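Local coordinates for protein uronate dehydrogenase (Agrobacterium tumefaciens, PDB 3RFX) that oxidises uronic acids such as galacturonate and glucuronate with NAD as the hydride acceptor, using a Rossmann-fold domain to bind the dinucleotide, at residues P104-F108 with V192-L198; V18-L23 with H182-V186; Y95-R99 with Y150-Q156. The protein carries 1 engineered substitution. One frame throughout, in Å; residues are numbered along the deposited sequence.

How the interactions relate
All three contacts belong to the Rossmann fold and are partly buried, but they differ in place and chemistry. Interactions 1 and 2 share helix 182-194: its first turn packs on helix 14-22 in interaction 2, and its C-terminal end receives an arginine from strand 105-111 in interaction 1. Their centres lie about 14 and 12 Å from that of the chain; interaction 2 touches no other chain but includes the exposed Asp183 and a phosphate. Interaction 3, joining helices 80-100 and 135-154, lies farthest out, about 19 Å between centres, and meets another subunit. It touches interaction 1 through Gln156. Arginine meets backbone carbonyls in interaction 1, an aspartate in interaction 2 and a phenylalanine ring in interaction 3.

Interaction 1. Residues P104-F108 with V192-L198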
loop_
_atom_site.group_PDB
_atom_site.type_symbol
_atom_site.label_atom_id
_atom_site.label_comp_id
_atom_site.label_asym_id
_atom_site.label_seq_id
_atom_site.Cartn_x
_atom_site.Cartn_y
_atom_site.Cartn_z
ATOM N N PRO A 104 4.037 25.779 24.913
ATOM C CA PRO A 104 2.940 25.029 25.521
ATOM C C PRO A 104 2.269 24.173 24.438
ATOM O O PRO A 104 2.114 24.637 23.305
ATOM C CB PRO A 104 1.981 26.137 25.983
ATOM C CG PRO A 104 2.295 27.293 25.081
ATOM C CD PRO A 104 3.786 27.229 24.930
ATOM N N ARG A 105 1.911 22.944 24.783
ATOM C CA ARG A 105 1.270 22.029 23.843
ATOM C C ARG A 105 -0.059 22.615 23.352
ATOM O O ARG A 105 -0.804 23.209 24.136
ATOM C CB ARG A 105 1.040 20.687 24.534
ATOM C CG ARG A 105 0.478 19.589 23.644
ATOM C CD ARG A 105 0.537 18.251 24.358
ATOM N NE ARG A 105 1.915 17.756 24.463
ATOM C CZ ARG A 105 2.245 16.620 25.069
ATOM N NH1 ARG A 105 1.302 15.870 25.616
ATOM N NH2 ARG A 105 3.522 16.229 25.126
ATOM N N ILE A 106 -0.345 22.432 22.062
ATOM C CA ILE A 106 -1.534 23.012 21.433
ATOM C C ILE A 106 -2.517 21.951 20.931
ATOM O O ILE A 106 -2.119 20.989 20.272
ATOM C CB ILE A 106 -1.132 23.899 20.251
ATOM C CG1 ILE A 106 -0.288 25.080 20.748
ATOM C CG2 ILE A 106 -2.371 24.399 19.469
ATOM C CD1 ILE A 106 0.452 25.788 19.648
ATOM N N VAL A 107 -3.792 22.111 21.271
ATOM C CA VAL A 107 -4.853 21.379 20.571
ATOM C C VAL A 107 -5.424 22.350 19.543
ATOM O O VAL A 107 -6.024 23.360 19.905
ATOM C CB VAL A 107 -5.961 20.883 21.526
ATOM C CG1 VAL A 107 -7.129 20.246 20.742
ATOM C CG2 VAL A 107 -5.409 19.879 22.520
ATOM N N PHE A 108 -5.200 22.073 18.264
ATOM C CA PHE A 108 -5.669 22.947 17.198
ATOM C C PHE A 108 -7.012 22.460 16.654
ATOM O O PHE A 108 -7.142 21.302 16.275
ATOM C CB PHE A 108 -4.642 22.981 16.066
ATOM C CG PHE A 108 -5.090 23.742 14.848
ATOM C CD1 PHE A 108 -5.631 25.014 14.962
ATOM C CD2 PHE A 108 -4.944 23.197 13.580
ATOM C CE1 PHE A 108 -6.027 25.727 13.837
ATOM C CE2 PHE A 108 -5.341 23.907 12.446
ATOM C CZ PHE A 108 -5.874 25.173 12.577
ATOM N N VAL A 192 -4.669 14.228 24.989
ATOM C CA VAL A 192 -3.602 14.960 24.311
ATOM C C VAL A 192 -2.639 15.594 25.324
ATOM O O VAL A 192 -1.412 15.536 25.154
ATOM C CB VAL A 192 -4.162 16.044 23.363
ATOM C CG1 VAL A 192 -3.052 17.027 22.950
ATOM C CG2 VAL A 192 -4.806 15.396 22.143
ATOM N N PHE A 193 -3.186 16.192 26.379
ATOM C CA PHE A 193 -2.330 16.817 27.393
ATOM C C PHE A 193 -1.610 15.834 28.324
ATOM O O PHE A 193 -0.553 16.162 28.864
ATOM C CB PHE A 193 -3.084 17.892 28.193
ATOM C CG PHE A 193 -3.360 19.139 27.402
ATOM C CD1 PHE A 193 -2.313 19.895 26.894
ATOM C CD2 PHE A 193 -4.658 19.551 27.155
ATOM C CE1 PHE A 193 -2.557 21.036 26.152
ATOM C CE2 PHE A 193 -4.906 20.697 26.419
ATOM C CZ PHE A 193 -3.855 21.435 25.915
ATOM N N ARG A 194 -2.163 14.638 28.507
ATOM C CA ARG A 194 -1.550 13.654 29.402
ATOM C C ARG A 194 -0.377 12.900 28.757
ATOM O O ARG A 194 0.462 12.339 29.463
ATOM C CB ARG A 194 -2.588 12.638 29.893
ATOM C CG ARG A 194 -2.788 11.471 28.933
ATOM C CD ARG A 194 -3.972 10.580 29.293
ATOM N NE ARG A 194 -4.208 9.591 28.239
ATOM C CZ ARG A 194 -5.320 8.874 28.109
ATOM N NH1 ARG A 194 -6.322 9.021 28.971
ATOM N NH2 ARG A 194 -5.433 8.009 27.109
ATOM N N ALA A 195 -0.326 12.868 27.427
ATOM C CA ALA A 195 0.685 12.066 26.734
ATOM C C ALA A 195 2.111 12.579 26.959
ATOM O O ALA A 195 2.394 13.746 26.737
ATOM C CB ALA A 195 0.383 12.004 25.236
ATOM N N PRO A 196 3.024 11.694 27.379
ATOM C CA PRO A 196 4.422 12.132 27.501
ATOM C C PRO A 196 4.928 12.672 26.165
ATOM O O PRO A 196 5.538 13.740 26.120
ATOM C CB PRO A 196 5.161 10.845 27.878
ATOM C CG PRO A 196 4.133 10.020 28.598
ATOM C CD PRO A 196 2.806 10.338 27.907
ATOM N N VAL A 197 4.638 11.952 25.083
ATOM C CA VAL A 197 5.062 12.357 23.747
ATOM C C VAL A 197 3.857 12.383 22.797
ATOM O O VAL A 197 3.087 11.427 22.732
ATOM C CB VAL A 197 6.136 11.398 23.186
ATOM C CG1 VAL A 197 6.517 11.789 21.773
ATOM C CG2 VAL A 197 7.373 11.385 24.093
ATOM N N LEU A 198 3.697 13.483 22.073
ATOM C CA LEU A 198 2.537 13.658 21.188
ATOM C C LEU A 198 2.946 13.704 19.726
ATOM O O LEU A 198 2.389 12.985 18.894
ATOM C CB LEU A 198 1.765 14.943 21.532
ATOM C CG LEU A 198 0.572 15.183 20.594
ATOM C CD1 LEU A 198 -0.518 14.197 20.945
ATOM C CD2 LEU A 198 0.053 16.611 20.694
#
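Arg105, on segment 104-108, reaches the C-terminal end of helix 182-194 and hydrogen-bonds to carbonyls there, a strand-to-helix contact on the central parallel sheet of the Rossmann fold. Its CG stands anti to the backbone N (chi1 -175°), and a bend at chi3 turns the guanidinium in among the carbonyls where the helix gives way to loop. Arg105 NH1 is held twice, by a nearly straight bond to Ala195 O (2.6 Å, 163°), in the carbonyl plane on a lone pair, and by a more bent one to Val192 O at 2.8 Å. NH2 adds weak bonds to Ala195 O and Pro196 O and makes a salt bridge with Glu157. Over one face of the guanidinium lies Leu198 CB, 3.9 Å from Arg105 CZ. At the Phe193 ring edge, CE1 is 3.4 Å from Arg105 O. Further along the strand, Val107 CG2 meets Val192 CG1 at 3.7 Å and rests obliquely against the Phe193 ring. One helical carbonyl, Val192 O, and two of the following loop thus share one guanidinium, which probably helps fix the chain as it leaves the helix and may ease the partial negative charge there, although Glu157 also pairs with it.

Interaction 2. Residues V18-L23 with H182-V186. With PO4 (phosphate ion), chain F.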
loop_
_atom_site.group_PDB
_atom_site.type_symbol
_atom_site.label_atom_id
_atom_site.label_comp_id
_atom_site.label_asym_id
_atom_site.label_seq_id
_atom_site.Cartn_x
_atom_site.Cartn_y
_atom_site.Cartn_z
ATOM N N VAL A 18 -18.767 25.827 25.808
ATOM C CA VAL A 18 -18.760 24.468 26.330
ATOM C C VAL A 18 -17.449 24.141 27.049
ATOM O O VAL A 18 -17.456 23.584 28.147
ATOM C CB VAL A 18 -18.960 23.432 25.201
ATOM C CG1 VAL A 18 -18.634 22.027 25.705
ATOM C CG2 VAL A 18 -20.376 23.509 24.651
ATOM N N MET A 19 -16.327 24.471 26.418
ATOM C CA MET A 19 -15.022 24.102 26.968
ATOM C C MET A 19 -14.680 24.947 28.205
ATOM O O MET A 19 -14.016 24.476 29.125
ATOM C CB MET A 19 -13.930 24.211 25.899
ATOM C CG MET A 19 -14.043 23.160 24.791
ATOM S SD MET A 19 -14.137 21.482 25.448
ATOM C CE MET A 19 -14.411 20.543 23.941
ATOM N N ARG A 20 -15.158 26.186 28.230
ATOM C CA ARG A 20 -14.985 27.024 29.414
ATOM C C ARG A 20 -15.499 26.311 30.666
ATOM O O ARG A 20 -14.895 26.401 31.737
ATOM C CB ARG A 20 -15.672 28.382 29.230
ATOM C CG ARG A 20 -15.583 29.291 30.460
ATOM C CD ARG A 20 -16.135 30.676 30.155
ATOM N NE ARG A 20 -16.020 31.578 31.299
ATOM C CZ ARG A 20 -16.199 32.896 31.230
ATOM N NH1 ARG A 20 -16.493 33.467 30.068
ATOM N NH2 ARG A 20 -16.073 33.641 32.322
ATOM N N GLU A 21 -16.610 25.590 30.532
ATOM C CA GLU A 21 -17.132 24.804 31.638
ATOM C C GLU A 21 -16.441 23.444 31.782
ATOM O O GLU A 21 -16.021 23.063 32.880
ATOM C CB GLU A 21 -18.644 24.598 31.499
ATOM C CG GLU A 21 -19.146 23.367 32.239
ATOM C CD GLU A 21 -20.557 22.973 31.845
ATOM O OE1 GLU A 21 -21.300 23.841 31.334
ATOM O OE2 GLU A 21 -20.924 21.792 32.048
ATOM N N ARG A 22 -16.322 22.713 30.674
ATOM C CA ARG A 22 -15.881 21.319 30.730
ATOM C C ARG A 22 -14.389 21.132 31.040
ATOM O O ARG A 22 -14.001 20.116 31.625
ATOM C CB ARG A 22 -16.234 20.590 29.428
ATOM C CG ARG A 22 -17.730 20.403 29.184
ATOM C CD ARG A 22 -18.366 19.504 30.234
ATOM N NE ARG A 22 -17.755 18.176 30.277
ATOM C CZ ARG A 22 -18.110 17.158 29.494
ATOM N NH1 ARG A 22 -19.073 17.311 28.588
ATOM N NH2 ARG A 22 -17.496 15.986 29.612
ATOM N N LEU A 23 -13.557 22.089 30.640
ATOM C CA LEU A 23 -12.102 21.959 30.840
ATOM C C LEU A 23 -11.604 22.591 32.140
ATOM O O LEU A 23 -10.407 22.556 32.432
ATOM C CB LEU A 23 -11.331 22.553 29.656
ATOM C CG LEU A 23 -11.662 21.956 28.283
ATOM C CD1 LEU A 23 -10.760 22.553 27.221
ATOM C CD2 LEU A 23 -11.546 20.447 28.322
ATOM N N HIS A 182 -19.580 16.221 22.838
ATOM C CA HIS A 182 -18.830 17.023 23.798
ATOM C C HIS A 182 -17.951 16.138 24.675
ATOM O O HIS A 182 -16.763 16.426 24.857
ATOM C CB HIS A 182 -19.773 17.862 24.664
ATOM C CG HIS A 182 -20.490 18.928 23.903
ATOM N ND1 HIS A 182 -21.632 19.540 24.376
ATOM C CD2 HIS A 182 -20.236 19.486 22.697
ATOM C CE1 HIS A 182 -22.042 20.436 23.498
ATOM N NE2 HIS A 182 -21.214 20.424 22.471
ATOM N N ASP A 183 -18.524 15.059 25.200
ATOM C CA ASP A 183 -17.770 14.130 26.042
ATOM C C ASP A 183 -16.519 13.597 25.345
ATOM O O ASP A 183 -15.457 13.487 25.964
ATOM C CB ASP A 183 -18.629 12.941 26.471
ATOM C CG ASP A 183 -19.555 13.265 27.632
ATOM O OD1 ASP A 183 -19.467 14.376 28.196
ATOM O OD2 ASP A 183 -20.370 12.390 27.979
ATOM N N ASP A 184 -16.648 13.229 24.073
ATOM C CA ASP A 184 -15.510 12.646 23.351
ATOM C C ASP A 184 -14.444 13.679 22.995
ATOM O O ASP A 184 -13.256 13.362 22.962
ATOM C CB ASP A 184 -15.972 11.866 22.107
ATOM C CG ASP A 184 -16.623 10.536 22.461
ATOM O OD1 ASP A 184 -16.310 9.976 23.529
ATOM O OD2 ASP A 184 -17.445 10.031 21.668
ATOM N N PHE A 185 -14.849 14.923 22.745
ATOM C CA PHE A 185 -13.867 15.964 22.472
ATOM C C PHE A 185 -13.127 16.293 23.775
ATOM O O PHE A 185 -11.908 16.457 23.788
ATOM C CB PHE A 185 -14.529 17.208 21.866
ATOM C CG PHE A 185 -13.564 18.166 21.223
ATOM C CD1 PHE A 185 -12.197 17.899 21.192
ATOM C CD2 PHE A 185 -14.020 19.337 20.647
ATOM C CE1 PHE A 185 -11.316 18.782 20.607
ATOM C CE2 PHE A 185 -13.137 20.231 20.058
ATOM C CZ PHE A 185 -11.781 19.952 20.038
ATOM N N VAL A 186 -13.865 16.351 24.877
ATOM C CA VAL A 186 -13.241 16.584 26.175
ATOM C C VAL A 186 -12.225 15.487 26.509
ATOM O O VAL A 186 -11.101 15.781 26.913
ATOM C CB VAL A 186 -14.281 16.720 27.294
ATOM C CG1 VAL A 186 -13.593 16.745 28.668
ATOM C CG2 VAL A 186 -15.098 17.995 27.074
HETATM P P PO4 F . -22.540 19.607 27.832
HETATM O O1 PO4 F . -22.783 18.748 26.612
HETATM O O2 PO4 F . -23.044 18.886 29.058
HETATM O O3 PO4 F . -21.062 19.867 27.986
HETATM O O4 PO4 F . -23.264 20.922 27.673
#
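Arg22 and Asp183 meet with their flat groups almost perpendicular, guanidinium and carboxylate planes 85° apart. Both end nitrogens close on a single oxygen: Asp183 OD1 lies 3.0 Å from Arg22 NH1 and 2.9 Å from Arg22 NH2, a salt bridge in which OD1 stands somewhat out of the guanidinium plane. Bends at chi2 and chi3 curl the arginine across Val186, whose CG2 sits over the centre of one guanidinium face and 3.7 Å from Arg22 CB. These residues belong to helix 14-22, the first helix of the Rossmann fold, and to the opening turn of helix 182-194; the two short helical segments cross at -65° with axes 11.3 Å apart. Val18 comes over the face of the His182 ring, its CG2 in a CH-pi contact 4.0 Å from the centroid. At the ring edge His182 ND1 gives a nearly straight bond (171°) to O1 of a phosphate ion, 2.6 Å away, while Arg22 NH1 reaches O3 of the same ion at 3.3 Å. The ion probably came from the crystallisation liquor. On the buried side Met19 crosses Phe185 at about a right angle, Met19 CE lying 3.5 Å from Phe185 CD2, and Phe180 stacks on that phenylalanine.

Interaction 3. Residues Y95-R99 with Y150-Q156; sequences YEAAR and YFDKFGQ
With chi1 at -81°, Tyr150 has CG anti to its carbonyl carbon and lays its ring under Tyr95, whose CB stands over the centre of the face, 3.8 Å from the ring centroid. The same swing lets Tyr150 OH donate to Glu96 OE2 at 2.7 Å, on the anti side of OE2 and somewhat out of the carboxylate plane. The extended first part of the next chain sets Arg99 CD over the centre of the Phe154 ring, a CH-pi contact of 3.5 Å to the centroid, with the guanidinium only 20° from the ring plane. The bend at chi3 (72°) then turns the guanidinium to the syn side of Glu96, Arg99 NE to Glu96 OE2 at 2.9 Å and Arg99 NH2 to Glu96 OE1 at 2.8 Å, a side-on salt bridge within one helix. Two donors thus grip OE2, which should limit how far the carboxylate turns. Gln156 CG packs 3.8 Å from Tyr95 CE1; a water bridges Gln156 OE1 and Tyr95 O, and Gln156 NE2 bonds to Pro104 O. The contact joins helices 80-100 and 135-154. Lys265 of the third subunit also pairs with Glu96 OE1; toward the sheet, Tyr95 OH bonds to Thr158 of strand 158-163, and Tyr95 and Gln156 pack on Ile106.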
loop_
_atom_site.group_PDB
_atom_site.type_symbol
_atom_site.label_atom_id
_atom_site.label_comp_id
_atom_site.label_asym_id
_atom_site.label_seq_id
_atom_site.Cartn_x
_atom_site.Cartn_y
_atom_site.Cartn_z
ATOM N N TYR A 95 1.573 30.740 16.930
ATOM C CA TYR A 95 2.748 29.854 16.966
ATOM C C TYR A 95 4.019 30.595 17.404
ATOM O O TYR A 95 4.820 30.071 18.191
ATOM C CB TYR A 95 2.918 29.046 15.654
ATOM C CG TYR A 95 2.087 27.785 15.760
ATOM C CD1 TYR A 95 2.658 26.584 16.159
ATOM C CD2 TYR A 95 0.702 27.829 15.584
ATOM C CE1 TYR A 95 1.886 25.437 16.326
ATOM C CE2 TYR A 95 -0.079 26.694 15.748
ATOM C CZ TYR A 95 0.512 25.504 16.120
ATOM O OH TYR A 95 -0.265 24.383 16.290
ATOM N N GLU A 96 4.172 31.821 16.924
ATOM C CA GLU A 96 5.266 32.676 17.373
ATOM C C GLU A 96 5.188 32.959 18.876
ATOM O O GLU A 96 6.207 32.942 19.583
ATOM C CB GLU A 96 5.309 33.968 16.554
ATOM C CG GLU A 96 6.071 33.809 15.260
ATOM C CD GLU A 96 7.485 33.298 15.497
ATOM O OE1 GLU A 96 8.318 34.079 15.996
ATOM O OE2 GLU A 96 7.763 32.110 15.217
ATOM N N ALA A 97 3.978 33.195 19.375
ATOM C CA ALA A 97 3.796 33.473 20.791
ATOM C C ALA A 97 4.125 32.248 21.634
ATOM O O ALA A 97 4.767 32.347 22.685
ATOM C CB ALA A 97 2.388 33.947 21.063
ATOM N N ALA A 98 3.689 31.082 21.174
ATOM C CA ALA A 98 3.996 29.852 21.883
ATOM C C ALA A 98 5.506 29.623 21.883
ATOM O O ALA A 98 6.081 29.200 22.883
ATOM C CB ALA A 98 3.268 28.663 21.240
ATOM N N ARG A 99 6.143 29.902 20.755
ATOM C CA ARG A 99 7.575 29.646 20.620
ATOM C C ARG A 99 8.360 30.533 21.599
ATOM O O ARG A 99 9.420 30.147 22.100
ATOM C CB ARG A 99 8.030 29.892 19.183
ATOM C CG ARG A 99 9.505 29.582 18.951
ATOM C CD ARG A 99 9.867 29.574 17.475
ATOM N NE ARG A 99 9.878 30.908 16.876
ATOM C CZ ARG A 99 10.923 31.730 16.914
ATOM N NH1 ARG A 99 12.044 31.352 17.531
ATOM N NH2 ARG A 99 10.851 32.927 16.336
ATOM N N TYR A 150 6.578 24.055 12.555
ATOM C CA TYR A 150 7.068 24.368 13.900
ATOM C C TYR A 150 7.421 23.109 14.683
ATOM O O TYR A 150 8.321 23.126 15.530
ATOM C CB TYR A 150 6.084 25.230 14.701
ATOM C CG TYR A 150 6.157 26.709 14.363
ATOM C CD1 TYR A 150 6.703 27.626 15.261
ATOM C CD2 TYR A 150 5.687 27.185 13.140
ATOM C CE1 TYR A 150 6.773 28.988 14.952
ATOM C CE2 TYR A 150 5.752 28.533 12.822
ATOM C CZ TYR A 150 6.297 29.432 13.734
ATOM O OH TYR A 150 6.352 30.771 13.407
ATOM N N PHE A 151 6.728 22.010 14.410
ATOM C CA PHE A 151 7.107 20.754 15.049
ATOM C C PHE A 151 8.470 20.245 14.575
ATOM O O PHE A 151 9.326 19.906 15.396
ATOM C CB PHE A 151 6.065 19.653 14.852
ATOM C CG PHE A 151 6.543 18.308 15.318
ATOM C CD1 PHE A 151 6.735 18.060 16.667
ATOM C CD2 PHE A 151 6.835 17.303 14.404
ATOM C CE1 PHE A 151 7.205 16.829 17.099
ATOM C CE2 PHE A 151 7.297 16.065 14.832
ATOM C CZ PHE A 151 7.480 15.831 16.183
ATOM N N ASP A 152 8.658 20.155 13.263
ATOM C CA ASP A 152 9.940 19.690 12.715
ATOM C C ASP A 152 11.098 20.638 13.039
ATOM O O ASP A 152 12.229 20.199 13.229
ATOM C CB ASP A 152 9.867 19.497 11.204
ATOM C CG ASP A 152 9.158 18.215 10.812
ATOM O OD1 ASP A 152 9.326 17.194 11.519
ATOM O OD2 ASP A 152 8.444 18.231 9.784
ATOM N N LYS A 153 10.817 21.936 13.090
ATOM C CA LYS A 153 11.886 22.923 13.257
ATOM C C LYS A 153 12.240 23.190 14.725
ATOM O O LYS A 153 13.418 23.371 15.058
ATOM C CB LYS A 153 11.543 24.232 12.520
ATOM C CG LYS A 153 12.673 25.275 12.474
ATOM C CD LYS A 153 12.295 26.479 11.591
ATOM C CE LYS A 153 12.228 26.118 10.110
ATOM N NZ LYS A 153 13.546 25.831 9.467
ATOM N N PHE A 154 11.232 23.202 15.594
ATOM C CA PHE A 154 11.400 23.636 16.983
ATOM C C PHE A 154 10.912 22.617 18.005
ATOM O O PHE A 154 11.161 22.761 19.203
ATOM C CB PHE A 154 10.656 24.957 17.224
ATOM C CG PHE A 154 11.104 26.072 16.337
ATOM C CD1 PHE A 154 12.358 26.642 16.502
ATOM C CD2 PHE A 154 10.270 26.559 15.338
ATOM C CE1 PHE A 154 12.768 27.675 15.685
ATOM C CE2 PHE A 154 10.672 27.585 14.520
ATOM C CZ PHE A 154 11.924 28.151 14.691
ATOM N N GLY A 155 10.198 21.593 17.547
ATOM C CA GLY A 155 9.672 20.591 18.455
ATOM C C GLY A 155 8.346 20.957 19.111
ATOM O O GLY A 155 7.879 20.267 20.019
ATOM N N GLN A 156 7.738 22.050 18.668
ATOM C CA GLN A 156 6.412 22.434 19.165
ATOM C C GLN A 156 5.407 21.312 18.852
ATOM O O GLN A 156 5.300 20.890 17.703
ATOM C CB GLN A 156 5.969 23.736 18.490
ATOM C CG GLN A 156 4.492 24.109 18.711
ATOM C CD GLN A 156 4.199 24.558 20.129
ATOM O OE1 GLN A 156 4.777 25.538 20.602
ATOM N NE2 GLN A 156 3.298 23.848 20.815
HETATM O O HOH W 1 5.634 27.260 18.533
#